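Local coordinates for protein nitrilotriacetate monooxygenase (Burkholderia pseudomallei, PDB 3SDO) that probably acts as an FMN-dependent monooxygenase of the NtaA/SnaA/DszA family, inserting oxygen from O2 into an organic substrate, at residues 36-42 with 72-77; 46-50 with 89-93; 58-62 with 76-82; 95-101 with 123-129. One frame throughout, in Å; residues are numbered along the deposited sequence.

Interaction 1 (36-42 with 72-77); sequences SVNFDFY and HFLNRF. With EDO (1,2-ethanediol), chain C.
V37 and R76 bring the two backbones closest (CA–CA 5.3 Å), where the turn leading into helix 39-51 meets the extended chain leaving helix 71-74. Polar contacts: S36 OG and H72 ND1 share a hydrogen bond of 2.7 Å; Y42 OH donates to S36 O (2.7 Å) and accepts from a water, 2.8 Å away, that in turn accepts from F77 N at 2.9 Å. N38, the N-cap of helix 39-51, takes F41 N on its OD1 (3.0 Å), while F39 N donates to O2 of an ethanediol (2.9 Å), probably from the crystallisation liquor. Aromatic contacts: F77, chi1 m, directs its edge at the face of Y42, also m, in an offset edge-to-face pair (centroids 5.4 Å, planes 74°). Apolar contacts: F77 CZ lies 4.0 Å from F39 CB and 4.5 Å from V37 CB. The S36–H72 bond, water link and F77 packing hold this TIM-barrel loop against the helix start, whose F39 and Y42 continue onto L82 of helix 79-88.

Interaction 2 (46-50 with 89-93); sequences ARRAE and LTSKI
Three consecutive backbone amides converge on one carboxylate oxygen: E50 OE2 accepts from S91 N (2.9 Å), K92 N (2.6 Å) and I93 N (2.9 Å), with N-H...O angles of 159-168°. This clasp ties helix 39-51 to the loop between helix 79-88 and strand 94-100, two parts of the TIM-barrel fold of the luciferase-like monooxygenases. E50 reaches the amides with an extended side chain (chi1 and chi2 both t), and its CA is 5.4 Å from that of I93. One turn earlier, R47 pairs with T90 at a CA–CA distance of 6.6 Å. Its chain, m at chi1 and t at chi2 and chi3, delivers NE (2.9 Å) and NH2 (3.2 Å) to the carbonyl L89 O, which lies near the guanidinium plane. The helix thus grips the loop at two points, by an acceptor at E50 and a donor at R47. The loop has further ties: T90 OG1 bonds L86 O, and K92 NZ bonds R426 O. Inward of the polar grip the packing is apolar and modest. I93, with chi1 and chi2 both t, points toward the helix; A46 CB stands 4.3 Å from T90 CG2, and I93 CD1 rests 3.8 Å from A49 CB.

Interaction 3 (58-62 with 76-82); sequences FIADS and RFEPISL
R76 determines much of this contact through its side-chain path. With chi1 p, chi2 t and chi3 m, it folds back from the extended chain so that its guanidinium lies against the loop following strand 56-59, with D61 CA over one face, 3.3 Å from R76 NH1. R76 NH2 makes a weak hydrogen bond to S62 OG (2.8 Å, angle 117°), S62 being p. D61, chi1 t, forms a long salt bridge from OD1 to R76 NE at 3.9 Å; the oxygen lies well out of the guanidinium plane, so this is attraction between charges alone. A water accepts from R76 NE (2.9 Å) and lies 2.7 Å from D61 OD1 and 2.6 Å from F77 O. Further toward the strand, the backbones come nearest at I59 and P79 (CA–CA 6.2 Å). I59, m at both chi angles, places CG2 4.1 Å from P79 CB and CD1 3.7 Å from CD2 of L82, which is t,p. E78, the N-cap, is t at chi1 and m at chi2; its OE1 accepts from S81 N (2.9 Å) and its OE2 from I80 N (3.0 Å), starting helix 79-88 beside the strand end, in TIM-barrel fashion. D61 is a predicted FMN ligand whose stronger salt-bridge partner is R111 of the second subunit, consistent with the dimer partner contributing to the charge around the predicted FMN site.

Interaction 4 (95-101 with 123-129); sequences LVGTMSS and RAGWNVV
L95 buries the most surface, its leucyl chain (m,t) standing beside R123, with CD1 3.9 Å from R123 NH1 and over the face of the guanidinium, which also donates to A87 O. L95 N donates to R123 O (2.8 Å) and L95 O accepts from G125 N (2.9 Å), opening a parallel register: L95–A124, V96–G125, G97–W126, T98–N127, M99–V128 and S100–V129. The ladder continues through G97 N to G125 O (3.0 Å), N127 N to G97 O (2.9 Å) and M99 N to N127 O (3.2 Å). These strands, axes 4.5 Å apart at closest approach and crossing at -29°, belong to a beta-alpha-beta unit of the TIM barrel, linked by helix 106-119. V129, second in buried area, sets CG2 3.5 Å from CG2 of T98, a predicted FMN ligand, on the V96 face; its V129 N to M99 O and S101 N to V129 O bonds are weak (3.5 and 3.3 Å). On the opposite face W126 (chi1 t) donates NE1 to M99 O at 2.9 Å, its CD1 being 4.0 Å from M99 CB.

Interactions 1 and 3 have centres 9 Å apart; the shared R76–F77 step serves both, and Y42 CD2 packs on L82 CD2 at 3.8 Å. Interaction 3 joins interaction 4, also 9 Å away between centres, through the sheet: I59 N lies 2.8 Å from V96 O, and I59 O 3.0 Å from T98 N, both probable hydrogen bonds. This brings the side chains of D61 and T98, predicted FMN ligands, to about 4 Å. Interaction 2 lies away from the annotated sites, yet touches interaction 4 where R123 NH1 is 2.9 Å from both T90 OG1 and I93 O, and interaction 1 where F39 CE2 packs on L89 CD1 (3.7 Å).

Interaction 1 (36-42 with 72-77)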
loop_
_atom_site.group_PDB
_atom_site.type_symbol
_atom_site.label_atom_id
_atom_site.label_comp_id
_atom_site.label_asym_id
_atom_site.label_seq_id
_atom_site.Cartn_x
_atom_site.Cartn_y
_atom_site.Cartn_z
ATOM N N SER A 36 -12.550 9.348 6.054
ATOM C CA SER A 36 -11.099 9.089 6.003
ATOM C C SER A 36 -10.680 7.623 5.926
ATOM O O SER A 36 -9.634 7.326 5.386
ATOM C CB SER A 36 -10.383 9.804 7.124
ATOM O OG SER A 36 -10.399 11.199 6.840
ATOM N N VAL A 37 -11.496 6.720 6.457
ATOM C CA VAL A 37 -11.262 5.288 6.356
ATOM C C VAL A 37 -12.519 4.575 5.819
ATOM O O VAL A 37 -12.919 3.504 6.292
ATOM C CB VAL A 37 -10.796 4.699 7.706
ATOM C CG1 VAL A 37 -9.380 5.124 7.998
ATOM C CG2 VAL A 37 -11.701 5.137 8.846
ATOM N N ASN A 38 -13.130 5.196 4.812
ATOM C CA ASN A 38 -14.283 4.636 4.110
ATOM C C ASN A 38 -13.841 4.406 2.662
ATOM O O ASN A 38 -13.778 5.373 1.868
ATOM C CB ASN A 38 -15.444 5.637 4.172
ATOM C CG ASN A 38 -16.705 5.131 3.477
ATOM O OD1 ASN A 38 -16.654 4.642 2.347
ATOM N ND2 ASN A 38 -17.837 5.230 4.171
ATOM N N PHE A 39 -13.549 3.141 2.308
ATOM C CA PHE A 39 -12.982 2.844 0.986
ATOM C C PHE A 39 -13.875 3.274 -0.173
ATOM O O PHE A 39 -13.411 3.893 -1.117
ATOM C CB PHE A 39 -12.614 1.365 0.814
ATOM C CG PHE A 39 -12.061 1.053 -0.557
ATOM C CD1 PHE A 39 -10.829 1.562 -0.947
ATOM C CD2 PHE A 39 -12.785 0.284 -1.464
ATOM C CE1 PHE A 39 -10.328 1.324 -2.235
ATOM C CE2 PHE A 39 -12.305 0.051 -2.731
ATOM C CZ PHE A 39 -11.060 0.561 -3.119
ATOM N N ASP A 40 -15.155 2.957 -0.096
ATOM C CA ASP A 40 -16.068 3.331 -1.163
ATOM C C ASP A 40 -16.129 4.850 -1.402
ATOM O O ASP A 40 -16.331 5.290 -2.526
ATOM C CB ASP A 40 -17.466 2.823 -0.876
ATOM C CG ASP A 40 -17.594 1.306 -1.015
ATOM O OD1 ASP A 40 -16.687 0.613 -1.541
ATOM O OD2 ASP A 40 -18.626 0.828 -0.551
ATOM N N PHE A 41 -15.982 5.638 -0.349
ATOM C CA PHE A 41 -15.861 7.095 -0.512
ATOM C C PHE A 41 -14.675 7.492 -1.373
ATOM O O PHE A 41 -14.836 8.323 -2.298
ATOM C CB PHE A 41 -15.772 7.773 0.843
ATOM C CG PHE A 41 -15.594 9.268 0.766
ATOM C CD1 PHE A 41 -16.665 10.083 0.455
ATOM C CD2 PHE A 41 -14.358 9.839 0.994
ATOM C CE1 PHE A 41 -16.511 11.474 0.403
ATOM C CE2 PHE A 41 -14.206 11.224 0.958
ATOM C CZ PHE A 41 -15.275 12.030 0.654
ATOM N N TYR A 42 -13.489 6.925 -1.109
ATOM C CA TYR A 42 -12.337 7.183 -1.972
ATOM C C TYR A 42 -12.585 6.771 -3.445
ATOM O O TYR A 42 -12.177 7.492 -4.348
ATOM C CB TYR A 42 -11.053 6.512 -1.468
ATOM C CG TYR A 42 -10.455 7.130 -0.220
ATOM C CD1 TYR A 42 -10.927 6.767 1.035
ATOM C CD2 TYR A 42 -9.414 8.031 -0.285
ATOM C CE1 TYR A 42 -10.403 7.298 2.179
ATOM C CE2 TYR A 42 -8.874 8.581 0.877
ATOM C CZ TYR A 42 -9.356 8.184 2.098
ATOM O OH TYR A 42 -8.836 8.708 3.253
ATOM N N HIS A 72 -7.997 13.257 10.442
ATOM C CA HIS A 72 -7.473 12.461 9.314
ATOM C C HIS A 72 -6.142 11.753 9.661
ATOM O O HIS A 72 -5.863 10.629 9.190
ATOM C CB HIS A 72 -7.309 13.293 8.030
ATOM C CG HIS A 72 -6.912 12.458 6.855
ATOM N ND1 HIS A 72 -7.815 11.671 6.177
ATOM C CD2 HIS A 72 -5.704 12.229 6.280
ATOM C CE1 HIS A 72 -7.184 11.005 5.223
ATOM N NE2 HIS A 72 -5.905 11.324 5.264
ATOM N N PHE A 73 -5.350 12.396 10.505
ATOM C CA PHE A 73 -4.098 11.823 10.980
ATOM C C PHE A 73 -4.310 10.714 12.029
ATOM O O PHE A 73 -3.436 9.861 12.213
ATOM C CB PHE A 73 -3.203 12.918 11.539
ATOM C CG PHE A 73 -2.580 13.809 10.489
ATOM C CD1 PHE A 73 -3.353 14.707 9.753
ATOM C CD2 PHE A 73 -1.200 13.784 10.276
ATOM C CE1 PHE A 73 -2.763 15.554 8.781
ATOM C CE2 PHE A 73 -0.597 14.621 9.311
ATOM C CZ PHE A 73 -1.384 15.497 8.558
ATOM N N LEU A 74 -5.458 10.717 12.712
ATOM C CA LEU A 74 -5.772 9.675 13.703
ATOM C C LEU A 74 -6.093 8.327 13.039
ATOM O O LEU A 74 -5.828 7.274 13.603
ATOM C CB LEU A 74 -6.951 10.096 14.598
ATOM C CG LEU A 74 -6.682 11.195 15.627
ATOM C CD1 LEU A 74 -7.995 11.727 16.191
ATOM C CD2 LEU A 74 -5.775 10.692 16.755
ATOM N N ASN A 75 -6.643 8.362 11.832
ATOM C CA ASN A 75 -7.071 7.142 11.143
ATOM C C ASN A 75 -7.203 7.413 9.659
ATOM O O ASN A 75 -8.021 8.234 9.226
ATOM C CB ASN A 75 -8.408 6.625 11.715
ATOM C CG ASN A 75 -8.337 5.184 12.193
ATOM O OD1 ASN A 75 -8.855 4.258 11.550
ATOM N ND2 ASN A 75 -7.723 4.987 13.341
ATOM N N ARG A 76 -6.376 6.721 8.890
ATOM C CA ARG A 76 -6.310 6.870 7.451
ATOM C C ARG A 76 -5.852 5.556 6.860
ATOM O O ARG A 76 -5.303 4.708 7.582
ATOM C CB ARG A 76 -5.317 7.986 7.065
ATOM C CG ARG A 76 -3.904 7.778 7.583
ATOM C CD ARG A 76 -3.062 9.079 7.692
ATOM N NE ARG A 76 -2.902 9.768 6.413
ATOM C CZ ARG A 76 -2.489 11.030 6.259
ATOM N NH1 ARG A 76 -2.427 11.546 5.047
ATOM N NH2 ARG A 76 -2.167 11.798 7.301
ATOM N N PHE A 77 -6.052 5.407 5.543
ATOM C CA PHE A 77 -5.556 4.252 4.817
ATOM C C PHE A 77 -4.057 4.396 4.614
ATOM O O PHE A 77 -3.492 5.497 4.730
ATOM C CB PHE A 77 -6.281 4.078 3.463
ATOM C CG PHE A 77 -7.698 3.557 3.588
ATOM C CD1 PHE A 77 -7.946 2.274 4.075
ATOM C CD2 PHE A 77 -8.770 4.337 3.221
ATOM C CE1 PHE A 77 -9.270 1.792 4.185
ATOM C CE2 PHE A 77 -10.076 3.863 3.307
ATOM C CZ PHE A 77 -10.330 2.586 3.800
HETATM C C1 EDO C . -15.444 0.295 5.165
HETATM O O1 EDO C . -16.038 1.488 4.616
HETATM C C2 EDO C . -13.912 0.388 5.099
HETATM O O2 EDO C . -13.435 0.606 3.750
HETATM O O HOH W 1 -6.317 7.513 3.511
#

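Interaction 2 (46-50 with 89-93)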
loop_
_atom_site.group_PDB
_atom_site.type_symbol
_atom_site.label_atom_id
_atom_site.label_comp_id
_atom_site.label_asym_id
_atom_site.label_seq_id
_atom_site.Cartn_x
_atom_site.Cartn_y
_atom_site.Cartn_z
ATOM N N ALA A 46 -12.385 9.383 -6.433
ATOM C CA ALA A 46 -11.425 9.122 -7.510
ATOM C C ALA A 46 -12.128 9.065 -8.865
ATOM O O ALA A 46 -11.630 9.632 -9.842
ATOM C CB ALA A 46 -10.604 7.826 -7.249
ATOM N N ARG A 47 -13.296 8.417 -8.913
ATOM C CA ARG A 47 -14.069 8.311 -10.168
ATOM C C ARG A 47 -14.639 9.643 -10.622
ATOM O O ARG A 47 -14.616 9.963 -11.796
ATOM C CB ARG A 47 -15.185 7.275 -10.037
ATOM C CG ARG A 47 -14.634 5.856 -10.054
ATOM C CD ARG A 47 -15.722 4.857 -9.818
ATOM N NE ARG A 47 -15.293 3.485 -10.086
ATOM C CZ ARG A 47 -16.004 2.419 -9.750
ATOM N NH1 ARG A 47 -17.166 2.561 -9.091
ATOM N NH2 ARG A 47 -15.578 1.210 -10.083
ATOM N N ARG A 48 -15.104 10.429 -9.665
ATOM C CA ARG A 48 -15.594 11.782 -9.924
ATOM C C ARG A 48 -14.500 12.618 -10.577
ATOM O O ARG A 48 -14.735 13.291 -11.587
ATOM C CB ARG A 48 -16.029 12.425 -8.605
ATOM C CG ARG A 48 -16.909 13.645 -8.738
ATOM C CD ARG A 48 -18.305 13.261 -9.161
ATOM N NE ARG A 48 -19.281 14.298 -8.857
ATOM C CZ ARG A 48 -19.640 15.284 -9.674
ATOM N NH1 ARG A 48 -19.126 15.405 -10.890
ATOM N NH2 ARG A 48 -20.555 16.138 -9.274
ATOM N N ALA A 49 -13.302 12.578 -10.003
ATOM C CA ALA A 49 -12.169 13.303 -10.567
ATOM C C ALA A 49 -11.774 12.767 -11.954
ATOM O O ALA A 49 -11.568 13.542 -12.889
ATOM C CB ALA A 49 -10.965 13.264 -9.598
ATOM N N GLU A 50 -11.695 11.447 -12.075
ATOM C CA GLU A 50 -11.298 10.806 -13.318
ATOM C C GLU A 50 -12.270 11.161 -14.446
ATOM O O GLU A 50 -11.863 11.447 -15.575
ATOM C CB GLU A 50 -11.236 9.281 -13.146
ATOM C CG GLU A 50 -10.873 8.527 -14.417
ATOM C CD GLU A 50 -10.714 7.031 -14.180
ATOM O OE1 GLU A 50 -11.736 6.356 -13.901
ATOM O OE2 GLU A 50 -9.565 6.533 -14.252
ATOM N N LEU A 89 -10.386 -0.131 -9.894
ATOM C CA LEU A 89 -11.722 0.411 -10.022
ATOM C C LEU A 89 -11.718 1.700 -10.837
ATOM O O LEU A 89 -12.725 2.374 -10.915
ATOM C CB LEU A 89 -12.349 0.651 -8.632
ATOM C CG LEU A 89 -12.481 -0.604 -7.761
ATOM C CD1 LEU A 89 -12.952 -0.276 -6.340
ATOM C CD2 LEU A 89 -13.457 -1.683 -8.439
ATOM N N THR A 90 -10.581 2.030 -11.440
ATOM C CA THR A 90 -10.462 3.188 -12.296
ATOM C C THR A 90 -9.756 2.710 -13.558
ATOM O O THR A 90 -9.464 1.527 -13.694
ATOM C CB THR A 90 -9.673 4.338 -11.607
ATOM O OG1 THR A 90 -8.367 3.886 -11.183
ATOM C CG2 THR A 90 -10.445 4.906 -10.402
ATOM N N SER A 91 -9.469 3.616 -14.478
ATOM C CA SER A 91 -8.771 3.232 -15.704
ATOM C C SER A 91 -7.700 4.220 -16.206
ATOM O O SER A 91 -6.735 3.789 -16.838
ATOM C CB SER A 91 -9.798 2.950 -16.806
ATOM O OG SER A 91 -10.621 4.071 -17.007
ATOM N N LYS A 92 -7.857 5.517 -15.952
ATOM C CA LYS A 92 -6.951 6.529 -16.535
ATOM C C LYS A 92 -6.234 7.347 -15.489
ATOM O O LYS A 92 -5.094 7.777 -15.706
ATOM C CB LYS A 92 -7.715 7.571 -17.368
ATOM C CG LYS A 92 -8.417 7.123 -18.579
ATOM C CD LYS A 92 -8.944 8.367 -19.380
ATOM C CE LYS A 92 -7.794 9.092 -20.148
ATOM N NZ LYS A 92 -8.226 9.909 -21.354
ATOM N N ILE A 93 -6.922 7.651 -14.392
ATOM C CA ILE A 93 -6.403 8.609 -13.432
ATOM C C ILE A 93 -5.090 8.120 -12.795
ATOM O O ILE A 93 -4.934 6.942 -12.456
ATOM C CB ILE A 93 -7.449 8.994 -12.391
ATOM C CG1 ILE A 93 -7.030 10.253 -11.618
ATOM C CG2 ILE A 93 -7.699 7.835 -11.410
ATOM C CD1 ILE A 93 -8.206 10.934 -10.874
#

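Interaction 3 (58-62 with 76-82)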
loop_
_atom_site.group_PDB
_atom_site.type_symbol
_atom_site.label_atom_id
_atom_site.label_comp_id
_atom_site.label_asym_id
_atom_site.label_seq_id
_atom_site.Cartn_x
_atom_site.Cartn_y
_atom_site.Cartn_z
ATOM N N PHE A 58 -3.913 12.063 -5.524
ATOM C CA PHE A 58 -2.760 12.111 -4.639
ATOM C C PHE A 58 -3.197 11.748 -3.207
ATOM O O PHE A 58 -4.142 12.327 -2.656
ATOM C CB PHE A 58 -2.096 13.497 -4.698
ATOM C CG PHE A 58 -1.023 13.725 -3.646
ATOM C CD1 PHE A 58 -0.053 12.772 -3.402
ATOM C CD2 PHE A 58 -0.995 14.895 -2.911
ATOM C CE1 PHE A 58 0.932 12.973 -2.423
ATOM C CE2 PHE A 58 -0.016 15.117 -1.932
ATOM C CZ PHE A 58 0.942 14.158 -1.683
ATOM N N ILE A 59 -2.528 10.741 -2.659
ATOM C CA ILE A 59 -2.730 10.245 -1.308
ATOM C C ILE A 59 -1.503 10.636 -0.514
ATOM O O ILE A 59 -0.425 10.053 -0.690
ATOM C CB ILE A 59 -2.927 8.719 -1.284
ATOM C CG1 ILE A 59 -4.127 8.326 -2.150
ATOM C CG2 ILE A 59 -3.165 8.205 0.156
ATOM C CD1 ILE A 59 -5.458 8.993 -1.714
ATOM N N ALA A 60 -1.671 11.680 0.297
ATOM C CA ALA A 60 -0.677 12.140 1.247
ATOM C C ALA A 60 -0.610 11.135 2.393
ATOM O O ALA A 60 -1.455 10.259 2.503
ATOM C CB ALA A 60 -1.046 13.556 1.794
ATOM N N ASP A 61 0.393 11.258 3.243
ATOM C CA ASP A 61 0.558 10.264 4.290
ATOM C C ASP A 61 1.209 10.789 5.561
ATOM O O ASP A 61 1.862 11.846 5.547
ATOM C CB ASP A 61 1.373 9.098 3.746
ATOM C CG ASP A 61 1.127 7.816 4.508
ATOM O OD1 ASP A 61 -0.057 7.545 4.842
ATOM O OD2 ASP A 61 2.114 7.096 4.757
ATOM N N SER A 62 1.000 10.044 6.642
ATOM C CA SER A 62 1.678 10.250 7.913
ATOM C C SER A 62 1.889 8.907 8.594
ATOM O O SER A 62 1.221 7.924 8.268
ATOM C CB SER A 62 0.849 11.171 8.819
ATOM O OG SER A 62 -0.435 10.602 9.090
ATOM N N ARG A 76 -6.376 6.721 8.890
ATOM C CA ARG A 76 -6.310 6.870 7.451
ATOM C C ARG A 76 -5.852 5.556 6.860
ATOM O O ARG A 76 -5.303 4.708 7.582
ATOM C CB ARG A 76 -5.317 7.986 7.065
ATOM C CG ARG A 76 -3.904 7.778 7.583
ATOM C CD ARG A 76 -3.062 9.079 7.692
ATOM N NE ARG A 76 -2.902 9.768 6.413
ATOM C CZ ARG A 76 -2.489 11.030 6.259
ATOM N NH1 ARG A 76 -2.427 11.546 5.047
ATOM N NH2 ARG A 76 -2.167 11.798 7.301
ATOM N N PHE A 77 -6.052 5.407 5.543
ATOM C CA PHE A 77 -5.556 4.252 4.817
ATOM C C PHE A 77 -4.057 4.396 4.614
ATOM O O PHE A 77 -3.492 5.497 4.730
ATOM C CB PHE A 77 -6.281 4.078 3.463
ATOM C CG PHE A 77 -7.698 3.557 3.588
ATOM C CD1 PHE A 77 -7.946 2.274 4.075
ATOM C CD2 PHE A 77 -8.770 4.337 3.221
ATOM C CE1 PHE A 77 -9.270 1.792 4.185
ATOM C CE2 PHE A 77 -10.076 3.863 3.307
ATOM C CZ PHE A 77 -10.330 2.586 3.800
ATOM N N GLU A 78 -3.404 3.276 4.335
ATOM C CA GLU A 78 -2.002 3.287 3.941
ATOM C C GLU A 78 -1.944 3.386 2.391
ATOM O O GLU A 78 -2.788 2.790 1.703
ATOM C CB GLU A 78 -1.315 2.037 4.498
ATOM C CG GLU A 78 0.137 1.892 4.124
ATOM C CD GLU A 78 0.342 1.377 2.721
ATOM O OE1 GLU A 78 -0.517 0.618 2.206
ATOM O OE2 GLU A 78 1.390 1.726 2.146
ATOM N N PRO A 79 -0.980 4.170 1.829
ATOM C CA PRO A 79 -1.086 4.498 0.390
ATOM C C PRO A 79 -0.913 3.378 -0.638
ATOM O O PRO A 79 -1.639 3.379 -1.619
ATOM C CB PRO A 79 -0.005 5.562 0.183
ATOM C CG PRO A 79 0.162 6.183 1.552
ATOM C CD PRO A 79 0.044 4.991 2.480
ATOM N N ILE A 80 0.025 2.446 -0.459
ATOM C CA ILE A 80 0.218 1.394 -1.475
ATOM C C ILE A 80 -1.045 0.538 -1.575
ATOM O O ILE A 80 -1.523 0.274 -2.686
ATOM C CB ILE A 80 1.435 0.508 -1.194
ATOM C CG1 ILE A 80 2.718 1.327 -1.279
ATOM C CG2 ILE A 80 1.477 -0.727 -2.152
ATOM C CD1 ILE A 80 3.050 1.812 -2.697
ATOM N N SER A 81 -1.561 0.090 -0.425
ATOM C CA SER A 81 -2.801 -0.668 -0.393
ATOM C C SER A 81 -3.967 0.130 -1.000
ATOM O O SER A 81 -4.696 -0.379 -1.851
ATOM C CB SER A 81 -3.176 -1.124 1.027
ATOM O OG SER A 81 -3.202 -0.053 1.964
ATOM N N LEU A 82 -4.152 1.371 -0.562
ATOM C CA LEU A 82 -5.284 2.167 -1.057
ATOM C C LEU A 82 -5.190 2.386 -2.572
ATOM O O LEU A 82 -6.170 2.200 -3.302
ATOM C CB LEU A 82 -5.383 3.513 -0.304
ATOM C CG LEU A 82 -6.475 4.497 -0.778
ATOM C CD1 LEU A 82 -7.885 3.935 -0.686
ATOM C CD2 LEU A 82 -6.370 5.821 0.000
HETATM O O HOH W 2 -2.616 7.919 4.152
#

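Interaction 4 (95-101 with 123-129)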
loop_
_atom_site.group_PDB
_atom_site.type_symbol
_atom_site.label_atom_id
_atom_site.label_comp_id
_atom_site.label_asym_id
_atom_site.label_seq_id
_atom_site.Cartn_x
_atom_site.Cartn_y
_atom_site.Cartn_z
ATOM N N LEU A 95 -2.098 7.707 -9.938
ATOM C CA LEU A 95 -2.210 7.169 -8.579
ATOM C C LEU A 95 -0.924 7.488 -7.860
ATOM O O LEU A 95 0.056 6.739 -7.973
ATOM C CB LEU A 95 -2.418 5.658 -8.653
ATOM C CG LEU A 95 -3.618 5.241 -9.496
ATOM C CD1 LEU A 95 -3.510 3.736 -9.884
ATOM C CD2 LEU A 95 -4.914 5.537 -8.730
ATOM N N VAL A 96 -0.932 8.598 -7.126
ATOM C CA VAL A 96 0.271 9.136 -6.537
ATOM C C VAL A 96 0.210 8.975 -5.022
ATOM O O VAL A 96 -0.753 9.411 -4.373
ATOM C CB VAL A 96 0.431 10.603 -6.904
ATOM C CG1 VAL A 96 1.694 11.204 -6.245
ATOM C CG2 VAL A 96 0.465 10.749 -8.435
ATOM N N GLY A 97 1.256 8.367 -4.476
ATOM C CA GLY A 97 1.326 8.068 -3.067
ATOM C C GLY A 97 2.558 8.545 -2.348
ATOM O O GLY A 97 3.684 8.428 -2.834
ATOM N N THR A 98 2.351 9.085 -1.158
ATOM C CA THR A 98 3.473 9.467 -0.307
ATOM C C THR A 98 4.170 8.258 0.330
ATOM O O THR A 98 3.527 7.339 0.816
ATOM C CB THR A 98 3.011 10.447 0.801
ATOM O OG1 THR A 98 2.675 11.700 0.206
ATOM C CG2 THR A 98 4.098 10.672 1.849
ATOM N N MET A 99 5.500 8.275 0.343
ATOM C CA MET A 99 6.261 7.341 1.151
ATOM C C MET A 99 7.598 7.971 1.531
ATOM O O MET A 99 8.234 8.631 0.721
ATOM C CB MET A 99 6.481 6.008 0.443
ATOM C CG MET A 99 6.882 4.904 1.418
ATOM S SD MET A 99 7.049 3.327 0.594
ATOM C CE MET A 99 5.332 2.883 0.291
ATOM N N SER A 100 7.981 7.774 2.786
ATOM C CA SER A 100 9.154 8.406 3.366
ATOM C C SER A 100 10.452 7.694 2.976
ATOM O O SER A 100 10.529 6.471 2.969
ATOM C CB SER A 100 9.021 8.433 4.907
ATOM O OG SER A 100 10.288 8.297 5.529
ATOM N N SER A 101 11.476 8.483 2.685
ATOM C CA SER A 101 12.802 7.964 2.404
ATOM C C SER A 101 13.486 7.450 3.658
ATOM O O SER A 101 14.311 6.574 3.559
ATOM C CB SER A 101 13.704 9.059 1.828
ATOM O OG SER A 101 13.053 9.739 0.793
ATOM N N ARG A 123 0.437 4.061 -14.213
ATOM C CA ARG A 123 -0.185 5.232 -13.638
ATOM C C ARG A 123 0.331 5.601 -12.242
ATOM O O ARG A 123 -0.230 6.483 -11.596
ATOM C CB ARG A 123 -1.702 5.004 -13.569
ATOM C CG ARG A 123 -2.378 4.931 -14.915
ATOM C CD ARG A 123 -3.909 4.878 -14.748
ATOM N NE ARG A 123 -4.397 3.549 -14.356
ATOM C CZ ARG A 123 -5.406 3.302 -13.515
ATOM N NH1 ARG A 123 -6.025 4.277 -12.850
ATOM N NH2 ARG A 123 -5.781 2.044 -13.299
ATOM N N ALA A 124 1.388 4.939 -11.775
ATOM C CA ALA A 124 1.905 5.206 -10.428
ATOM C C ALA A 124 2.735 6.489 -10.338
ATOM O O ALA A 124 3.434 6.879 -11.295
ATOM C CB ALA A 124 2.733 4.027 -9.939
ATOM N N GLY A 125 2.693 7.110 -9.166
ATOM C CA GLY A 125 3.583 8.223 -8.815
ATOM C C GLY A 125 4.028 8.073 -7.372
ATOM O O GLY A 125 3.281 7.551 -6.543
ATOM N N TRP A 126 5.263 8.474 -7.068
ATOM C CA TRP A 126 5.760 8.422 -5.695
ATOM C C TRP A 126 6.090 9.829 -5.265
ATOM O O TRP A 126 6.918 10.489 -5.912
ATOM C CB TRP A 126 7.009 7.512 -5.580
ATOM C CG TRP A 126 7.760 7.560 -4.253
ATOM C CD1 TRP A 126 7.254 7.873 -3.038
ATOM C CD2 TRP A 126 9.153 7.233 -4.030
ATOM N NE1 TRP A 126 8.236 7.787 -2.069
ATOM C CE2 TRP A 126 9.410 7.406 -2.657
ATOM C CE3 TRP A 126 10.200 6.832 -4.867
ATOM C CZ2 TRP A 126 10.676 7.205 -2.102
ATOM C CZ3 TRP A 126 11.447 6.617 -4.323
ATOM C CH2 TRP A 126 11.679 6.814 -2.948
ATOM N N ASN A 127 5.423 10.289 -4.198
ATOM C CA ASN A 127 5.745 11.547 -3.551
ATOM C C ASN A 127 6.810 11.268 -2.517
ATOM O O ASN A 127 6.525 10.664 -1.475
ATOM C CB ASN A 127 4.527 12.211 -2.889
ATOM C CG ASN A 127 4.903 13.489 -2.155
ATOM O OD1 ASN A 127 5.708 14.292 -2.660
ATOM N ND2 ASN A 127 4.343 13.688 -0.958
ATOM N N VAL A 128 8.032 11.678 -2.836
ATOM C CA VAL A 128 9.206 11.455 -1.992
ATOM C C VAL A 128 9.200 12.478 -0.858
ATOM O O VAL A 128 9.298 13.679 -1.093
ATOM C CB VAL A 128 10.507 11.568 -2.817
ATOM C CG1 VAL A 128 11.783 11.420 -1.919
ATOM C CG2 VAL A 128 10.509 10.532 -3.938
ATOM N N VAL A 129 9.033 11.983 0.365
ATOM C CA VAL A 129 9.004 12.831 1.534
ATOM C C VAL A 129 10.351 12.777 2.258
ATOM O O VAL A 129 10.795 11.717 2.679
ATOM C CB VAL A 129 7.804 12.470 2.411
ATOM C CG1 VAL A 129 8.057 12.767 3.838
ATOM C CG2 VAL A 129 6.559 13.216 1.882
#